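Local coordinates for hypothetical protein ta1320 (Thermoplasma acidophilum, PDB 1NE2) that is of unknown function but has the fold of S-adenosylmethionine-dependent methyltransferases and probably transfers a methyl group, at residues Asn8-Arg13 / Tyr39-Ile44; Arg13-Gln18 / Thr32-Ala37; Gly63-Gly68 / Thr113-Pro118. All blocks are in the same frame, centred on the assembly; numbering follows the deposited sequence.

Contact 1 (Asn8-Arg13 / Tyr39-Ile44); sequences NDLEIR and YFLIEI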
# COMPACT_ATOMS: atom_id res chain seq x y z
N ASN B 8 -10.87 -7.45 22.15
CA ASN B 8 -12.21 -6.96 22.44
C ASN B 8 -12.38 -5.51 22.01
O ASN B 8 -13.45 -5.13 21.52
CB ASN B 8 -12.52 -7.09 23.94
CG ASN B 8 -12.83 -8.52 24.34
OD1 ASN B 8 -13.72 -9.15 23.78
ND2 ASN B 8 -12.09 -9.02 25.33
N ASP B 9 -11.34 -4.71 22.19
CA ASP B 9 -11.39 -3.30 21.80
C ASP B 9 -11.52 -3.15 20.29
O ASP B 9 -12.21 -2.26 19.80
CB ASP B 9 -10.15 -2.56 22.30
CG ASP B 9 -10.05 -2.52 23.82
OD1 ASP B 9 -11.10 -2.61 24.48
OD2 ASP B 9 -8.92 -2.39 24.34
N LEU B 10 -10.85 -4.03 19.54
CA LEU B 10 -10.93 -3.99 18.09
C LEU B 10 -12.30 -4.50 17.66
O LEU B 10 -12.96 -3.90 16.80
CB LEU B 10 -9.85 -4.89 17.46
CG LEU B 10 -9.90 -5.06 15.94
CD1 LEU B 10 -9.69 -3.72 15.24
CD2 LEU B 10 -8.84 -6.06 15.49
N GLU B 11 -12.72 -5.60 18.27
CA GLU B 11 -14.01 -6.19 17.95
C GLU B 11 -15.16 -5.19 18.02
O GLU B 11 -16.01 -5.15 17.12
CB GLU B 11 -14.30 -7.37 18.88
CG GLU B 11 -15.42 -8.27 18.35
CD GLU B 11 -15.79 -9.39 19.32
OE1 GLU B 11 -14.88 -9.96 19.96
OE2 GLU B 11 -16.99 -9.71 19.41
N ILE B 12 -15.20 -4.36 19.06
CA ILE B 12 -16.29 -3.40 19.18
C ILE B 12 -16.23 -2.33 18.09
O ILE B 12 -17.26 -1.78 17.71
CB ILE B 12 -16.34 -2.73 20.58
CG1 ILE B 12 -15.00 -2.08 20.92
CG2 ILE B 12 -16.72 -3.77 21.62
CD1 ILE B 12 -15.00 -1.37 22.25
N ARG B 13 -15.04 -2.04 17.58
CA ARG B 13 -14.93 -1.06 16.51
C ARG B 13 -15.42 -1.71 15.21
O ARG B 13 -16.03 -1.05 14.37
CB ARG B 13 -13.49 -0.56 16.37
CG ARG B 13 -13.02 0.32 17.53
CD ARG B 13 -13.84 1.61 17.62
NE ARG B 13 -13.56 2.52 16.51
CZ ARG B 13 -12.55 3.38 16.48
NH1 ARG B 13 -11.70 3.46 17.49
NH2 ARG B 13 -12.37 4.17 15.42
N TYR B 39 -10.03 -11.83 16.01
CA TYR B 39 -9.07 -12.85 16.43
C TYR B 39 -7.97 -13.03 15.39
O TYR B 39 -6.77 -13.00 15.70
CB TYR B 39 -9.77 -14.20 16.63
CG TYR B 39 -8.82 -15.32 17.02
CD1 TYR B 39 -8.35 -15.44 18.32
CD2 TYR B 39 -8.38 -16.24 16.07
CE1 TYR B 39 -7.47 -16.45 18.68
CE2 TYR B 39 -7.50 -17.27 16.43
CZ TYR B 39 -7.05 -17.36 17.73
OH TYR B 39 -6.17 -18.36 18.10
N PHE B 40 -8.40 -13.22 14.14
CA PHE B 40 -7.50 -13.42 13.01
C PHE B 40 -6.54 -12.24 12.85
O PHE B 40 -5.32 -12.44 12.75
CB PHE B 40 -8.36 -13.61 11.75
CG PHE B 40 -7.59 -13.73 10.47
CD1 PHE B 40 -6.61 -14.71 10.30
CD2 PHE B 40 -7.92 -12.92 9.38
CE1 PHE B 40 -5.97 -14.88 9.07
CE2 PHE B 40 -7.29 -13.08 8.15
CZ PHE B 40 -6.31 -14.07 7.99
N LEU B 41 -7.08 -11.02 12.85
CA LEU B 41 -6.25 -9.82 12.69
C LEU B 41 -5.27 -9.60 13.84
O LEU B 41 -4.13 -9.18 13.60
CB LEU B 41 -7.13 -8.58 12.51
CG LEU B 41 -7.94 -8.52 11.21
CD1 LEU B 41 -8.83 -7.27 11.23
CD2 LEU B 41 -7.00 -8.47 10.00
N ILE B 42 -5.68 -9.87 15.07
CA ILE B 42 -4.77 -9.69 16.19
C ILE B 42 -3.57 -10.65 16.07
O ILE B 42 -2.45 -10.30 16.44
CB ILE B 42 -5.49 -9.87 17.55
CG1 ILE B 42 -6.51 -8.75 17.75
CG2 ILE B 42 -4.46 -9.88 18.69
CD1 ILE B 42 -5.93 -7.35 17.60
N GLU B 43 -3.81 -11.85 15.55
CA GLU B 43 -2.71 -12.79 15.37
C GLU B 43 -1.68 -12.17 14.42
O GLU B 43 -0.48 -12.20 14.67
CB GLU B 43 -3.19 -14.11 14.77
CG GLU B 43 -3.99 -14.99 15.71
CD GLU B 43 -4.18 -16.39 15.15
OE1 GLU B 43 -4.35 -16.52 13.92
OE2 GLU B 43 -4.15 -17.35 15.95
N ILE B 44 -2.17 -11.61 13.31
CA ILE B 44 -1.27 -11.00 12.33
C ILE B 44 -0.54 -9.81 12.96
O ILE B 44 0.64 -9.58 12.71
CB ILE B 44 -2.07 -10.52 11.08
CG1 ILE B 44 -2.86 -11.70 10.49
CG2 ILE B 44 -1.10 -9.94 10.04
CD1 ILE B 44 -3.70 -11.34 9.26

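Contact 2 (Arg13-Gln18 / Thr32-Ala37); sequences RLQKLQ and TDASTA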
# COMPACT_ATOMS: atom_id res chain seq x y z
N ARG B 13 -15.04 -2.04 17.58
CA ARG B 13 -14.93 -1.06 16.51
C ARG B 13 -15.42 -1.71 15.21
O ARG B 13 -16.03 -1.05 14.37
CB ARG B 13 -13.49 -0.56 16.37
CG ARG B 13 -13.02 0.32 17.53
CD ARG B 13 -13.84 1.61 17.62
NE ARG B 13 -13.56 2.52 16.51
CZ ARG B 13 -12.55 3.38 16.48
NH1 ARG B 13 -11.70 3.46 17.49
NH2 ARG B 13 -12.37 4.17 15.42
N LEU B 14 -15.15 -3.00 15.05
CA LEU B 14 -15.60 -3.70 13.85
C LEU B 14 -17.12 -3.88 13.85
O LEU B 14 -17.75 -3.89 12.80
CB LEU B 14 -14.92 -5.08 13.75
CG LEU B 14 -13.40 -5.09 13.53
CD1 LEU B 14 -12.90 -6.53 13.42
CD2 LEU B 14 -13.08 -4.31 12.26
N GLN B 15 -17.71 -4.01 15.04
CA GLN B 15 -19.15 -4.20 15.12
C GLN B 15 -19.92 -2.96 14.67
O GLN B 15 -21.10 -3.05 14.33
CB GLN B 15 -19.53 -4.60 16.56
CG GLN B 15 -18.98 -5.98 16.93
CD GLN B 15 -18.98 -6.24 18.42
OE1 GLN B 15 -18.83 -5.32 19.22
NE2 GLN B 15 -19.11 -7.51 18.80
N LYS B 16 -19.25 -1.82 14.63
CA LYS B 16 -19.89 -0.58 14.20
C LYS B 16 -20.06 -0.55 12.68
O LYS B 16 -20.92 0.15 12.15
CB LYS B 16 -19.07 0.63 14.65
CG LYS B 16 -18.89 0.71 16.16
CD LYS B 16 -18.03 1.89 16.54
CE LYS B 16 -17.75 1.91 18.04
NZ LYS B 16 -16.85 3.03 18.42
N LEU B 17 -19.23 -1.32 11.98
CA LEU B 17 -19.29 -1.39 10.52
C LEU B 17 -20.66 -1.90 10.06
O LEU B 17 -21.44 -2.43 10.85
CB LEU B 17 -18.19 -2.30 9.98
CG LEU B 17 -16.78 -1.72 9.81
CD1 LEU B 17 -16.35 -0.98 11.06
CD2 LEU B 17 -15.82 -2.85 9.49
N GLN B 18 -20.93 -1.73 8.76
CA GLN B 18 -22.19 -2.16 8.18
C GLN B 18 -22.02 -3.48 7.42
O GLN B 18 -21.14 -3.61 6.57
CB GLN B 18 -22.71 -1.09 7.23
CG GLN B 18 -22.82 0.29 7.86
CD GLN B 18 -23.14 1.38 6.86
OE1 GLN B 18 -23.21 2.56 7.21
NE2 GLN B 18 -23.34 0.98 5.60
N THR B 32 -16.98 -13.47 7.52
CA THR B 32 -16.43 -13.66 8.86
C THR B 32 -17.02 -12.65 9.83
O THR B 32 -17.03 -11.44 9.56
CB THR B 32 -14.89 -13.52 8.86
OG1 THR B 32 -14.53 -12.17 8.53
CG2 THR B 32 -14.26 -14.46 7.83
N ASP B 33 -17.51 -13.14 10.96
CA ASP B 33 -18.11 -12.29 11.98
C ASP B 33 -17.04 -11.44 12.65
O ASP B 33 -15.84 -11.71 12.51
CB ASP B 33 -18.82 -13.17 13.02
CG ASP B 33 -17.87 -14.06 13.78
OD1 ASP B 33 -17.28 -13.59 14.77
OD2 ASP B 33 -17.68 -15.23 13.38
N ALA B 34 -17.46 -10.41 13.39
CA ALA B 34 -16.52 -9.50 14.04
C ALA B 34 -15.55 -10.16 15.01
O ALA B 34 -14.39 -9.76 15.09
CB ALA B 34 -17.28 -8.37 14.73
N SER B 35 -16.01 -11.17 15.75
CA SER B 35 -15.16 -11.87 16.72
C SER B 35 -14.03 -12.62 16.01
O SER B 35 -12.85 -12.48 16.35
CB SER B 35 -15.99 -12.85 17.55
OG SER B 35 -15.18 -13.54 18.48
N THR B 36 -14.41 -13.44 15.04
CA THR B 36 -13.45 -14.21 14.27
C THR B 36 -12.48 -13.29 13.53
O THR B 36 -11.28 -13.55 13.49
CB THR B 36 -14.16 -15.14 13.27
OG1 THR B 36 -15.01 -16.05 13.99
CG2 THR B 36 -13.15 -15.93 12.46
N ALA B 37 -13.01 -12.22 12.95
CA ALA B 37 -12.18 -11.27 12.22
C ALA B 37 -11.16 -10.62 13.15
O ALA B 37 -9.99 -10.49 12.80
CB ALA B 37 -13.05 -10.20 11.58

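Contact 3 (Gly63-Gly68 / Thr113-Pro118); sequences GILACG and TWIMNP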
# COMPACT_ATOMS: atom_id res chain seq x y z
N GLY B 63 -15.37 -5.16 3.51
CA GLY B 63 -14.16 -4.52 3.98
C GLY B 63 -13.76 -4.72 5.44
O GLY B 63 -12.81 -4.10 5.89
N ILE B 64 -14.45 -5.60 6.16
CA ILE B 64 -14.12 -5.79 7.57
C ILE B 64 -12.64 -6.05 7.88
O ILE B 64 -12.08 -5.45 8.80
CB ILE B 64 -14.98 -6.91 8.20
CG1 ILE B 64 -14.76 -6.94 9.72
CG2 ILE B 64 -14.66 -8.26 7.57
CD1 ILE B 64 -15.66 -7.92 10.46
N LEU B 65 -11.98 -6.91 7.12
CA LEU B 65 -10.57 -7.19 7.40
C LEU B 65 -9.66 -6.00 7.06
O LEU B 65 -8.63 -5.80 7.72
CB LEU B 65 -10.11 -8.45 6.67
CG LEU B 65 -10.79 -9.76 7.08
CD1 LEU B 65 -10.12 -10.94 6.37
CD2 LEU B 65 -10.71 -9.96 8.59
N ALA B 66 -10.04 -5.21 6.06
CA ALA B 66 -9.24 -4.05 5.67
C ALA B 66 -9.41 -2.95 6.71
O ALA B 66 -8.43 -2.35 7.13
CB ALA B 66 -9.69 -3.55 4.29
N CYS B 67 -10.65 -2.70 7.11
CA CYS B 67 -10.93 -1.69 8.13
C CYS B 67 -10.21 -2.07 9.41
O CYS B 67 -9.65 -1.21 10.10
CB CYS B 67 -12.43 -1.60 8.41
SG CYS B 67 -13.48 -0.99 7.05
N GLY B 68 -10.24 -3.36 9.74
CA GLY B 68 -9.58 -3.82 10.95
C GLY B 68 -8.08 -3.59 10.92
O GLY B 68 -7.47 -3.23 11.94
N THR B 113 2.16 -7.18 3.65
CA THR B 113 1.24 -8.23 4.03
C THR B 113 0.02 -8.38 3.14
O THR B 113 -0.64 -7.40 2.80
CB THR B 113 0.77 -7.96 5.47
OG1 THR B 113 1.92 -7.76 6.31
CG2 THR B 113 -0.07 -9.11 6.01
N TRP B 114 -0.28 -9.62 2.78
CA TRP B 114 -1.45 -9.96 1.96
C TRP B 114 -2.43 -10.76 2.81
O TRP B 114 -2.06 -11.76 3.44
CB TRP B 114 -1.03 -10.80 0.74
CG TRP B 114 -2.15 -11.40 -0.09
CD1 TRP B 114 -2.97 -12.44 0.24
CD2 TRP B 114 -2.50 -11.03 -1.43
NE1 TRP B 114 -3.80 -12.75 -0.81
CE2 TRP B 114 -3.53 -11.90 -1.85
CE3 TRP B 114 -2.03 -10.05 -2.33
CZ2 TRP B 114 -4.11 -11.83 -3.13
CZ3 TRP B 114 -2.61 -9.98 -3.60
CH2 TRP B 114 -3.63 -10.86 -3.98
N ILE B 115 -3.69 -10.31 2.84
CA ILE B 115 -4.73 -10.98 3.59
C ILE B 115 -5.88 -11.37 2.67
O ILE B 115 -6.28 -10.60 1.81
CB ILE B 115 -5.33 -10.09 4.69
CG1 ILE B 115 -4.23 -9.65 5.67
CG2 ILE B 115 -6.42 -10.86 5.43
CD1 ILE B 115 -4.69 -8.54 6.64
N MSE B 116 -6.40 -12.58 2.85
CA MSE B 116 -7.52 -13.05 2.04
C MSE B 116 -8.43 -13.97 2.85
O MSE B 116 -8.01 -14.55 3.85
CB MSE B 116 -7.00 -13.77 0.80
CG MSE B 116 -6.25 -15.06 1.10
SE MSE B 116 -5.45 -15.81 -0.49
CE MSE B 116 -7.01 -16.55 -1.35
N ASN B 117 -9.67 -14.09 2.40
CA ASN B 117 -10.66 -14.93 3.06
C ASN B 117 -11.37 -15.74 1.97
O ASN B 117 -12.49 -15.42 1.57
CB ASN B 117 -11.66 -14.06 3.83
CG ASN B 117 -12.79 -14.86 4.45
OD1 ASN B 117 -12.56 -15.88 5.10
ND2 ASN B 117 -14.02 -14.40 4.25
N PRO B 118 -10.70 -16.80 1.48
CA PRO B 118 -11.10 -17.76 0.44
C PRO B 118 -12.41 -18.50 0.66
O PRO B 118 -12.58 -19.21 1.66
CB PRO B 118 -9.92 -18.74 0.39
CG PRO B 118 -8.78 -17.92 0.84
CD PRO B 118 -9.36 -17.15 1.99

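Contact 1 (Asn8-Arg13 / Tyr39-Ile44)
Leu-10 of helix 6-14 reaches across to Leu-41 and Ile-42 of helix 34-46. The contact between the two segments is wholly apolar, and one methyl of Leu-10 makes both touches. Leu-10 CD2 meets Ile-42 CD1 at 3.8 Å. The two side chains run past each other in opposite directions, so their ends lie alongside. The same CD2 also approaches Leu-41 CB at 4.3 Å, near the base of that side chain. Leu-10 has CG anti to the backbone N (chi1 174°), which carries the isopropyl end out toward the second helix. The CA atoms of Leu-10 and Ile-42 are 8.6 Å apart, and no hydrogen bond links the segments.

Helix 6-14 is an N-terminal element packed on helix 34-46, which in turn lies against the seven-stranded Rossmann-like sheet of the methyltransferase fold. Leu-71 and Leu-72, at the end of helix 64-71 and just beyond, add to the apolar surroundings of Leu-10. On helix 34-46, Phe-40 and Ile-44 turn to the sheet and touch Tyr-143 and Ile-115.

Polar groups lie off to the side. Glu-11 forms a salt bridge with Lys-7, and Tyr-39 OH is hydrogen-bonded to Glu-168 OE2.

Contact 2 (Arg13-Gln18 / Thr32-Ala37)
Asp-33 OD1 accepts from Thr-36 N at 2.9 Å, capping the helix whose first residue, Ala-34, packs on Leu-14 and Gln-15. The bond is nearly straight, at 169°, but the N-H comes from above the carboxylate plane. Thr-36 OG1 donates to the other oxygen, Asp-33 OD2, on its syn side at 2.9 Å. Two donors from one residue thus hold the carboxylate of this N-cap.

Across the segments the touching atoms are mostly carbon. Ala-34 CB sits against Gln-15 CG at 3.7 Å and Leu-14 CB at 4.2 Å. Leu-14 has CG beside its backbone N (chi1 -66°), and its CD1 reaches the helix start, 3.9 Å from Ala-34 O and 4.1 Å from Ala-37 CB. A type I turn from Leu-14 to Leu-17 carries the chain onward. The contact joins two consecutive N-terminal helices, 6-14 and 34-46, which pack against helix 64-71 of the Rossmann-like methyltransferase fold. Leu-17 touches Cys-67, and Ala-37 rests on Ile-64 and Leu-65.

With small alanines facing Leu-14, the CA atoms of Leu-14 and Ala-34 come within 5.9 Å. The capping bonds lie within residues 32-37, and van der Waals packing alone joins the two segments.

Contact 3 (Gly63-Gly68 / Thr113-Pro118)
The contact joins the first helix after the glycine-rich loop of a Rossmann-like methyltransferase fold to the fourth strand of its sheet. Leu-65 on helix 64-71 packs on Ile-115 of strand 111-116. The strand lies beside strand 54-58, which leads into that helix, and Ile-115 is bonded through its backbone to Ile-56.

Gly-63 is the N-cap residue. Its phi of 84° lies in the left-handed region, a backbone shape that glycine adopts readily because it has no CB to meet the preceding carbonyl O. Gly-63 O then takes Cys-67 N at 2.8 Å and starts the helix. Gly-63 and Ala-66 fit a GxGxxA pattern, consistent with a loop that binds S-adenosylmethionine in relatives. Asn-117 and Pro-118, just after the strand, open an NPPF sequence. In related N-methyltransferases such a sequence lies at the active site, and it may do so here.

Cys-67 turns from the strand and forms a disulfide with Cys-94, which ties helix 64-71 to the residue just past the next helix, 84-93. Trp-114 lies on the other face of the sheet, against helix 126-138.

Between the two segments the packing is apolar and no hydrogen bond crosses. Leu-65 has CG beside the backbone N (chi1 -64°) and an extended end (chi2 -174°), which sends CD1 out to the strand. The side chains of Leu-65 and Ile-115 cross at a slant. The branch methyl of Ile-115 does the touching, not its longer arm: Leu-65 CD1 meets Ile-115 CG2 at 3.8 Å. Two residues on, just past the strand, Asn-117 CB stands 4.3 Å from the same Leu-65 CD1.

Contacts 1 and 2 join the same two helices, 6-14 and 34-46, on one side of the chain's centre. Contact 1 is buried and apolar. Contact 2 is partly exposed and pairs its packing with a helix cap. Contact 3 lies deepest, its centre about 4 Å from the centre of the chain, against about 13 Å for the centres of the other two, and joins helix to sheet. Helix 34-46 takes part in contacts 1 and 2 and packs on both elements of contact 3. Leu-41 CD1 lies 3.5 Å from Gly-68 CA, and Leu-14 CD2 lies 3.8 Å from the same Gly-68 CA. The N-terminal helices thus pack on the core beside the glycine-rich loop.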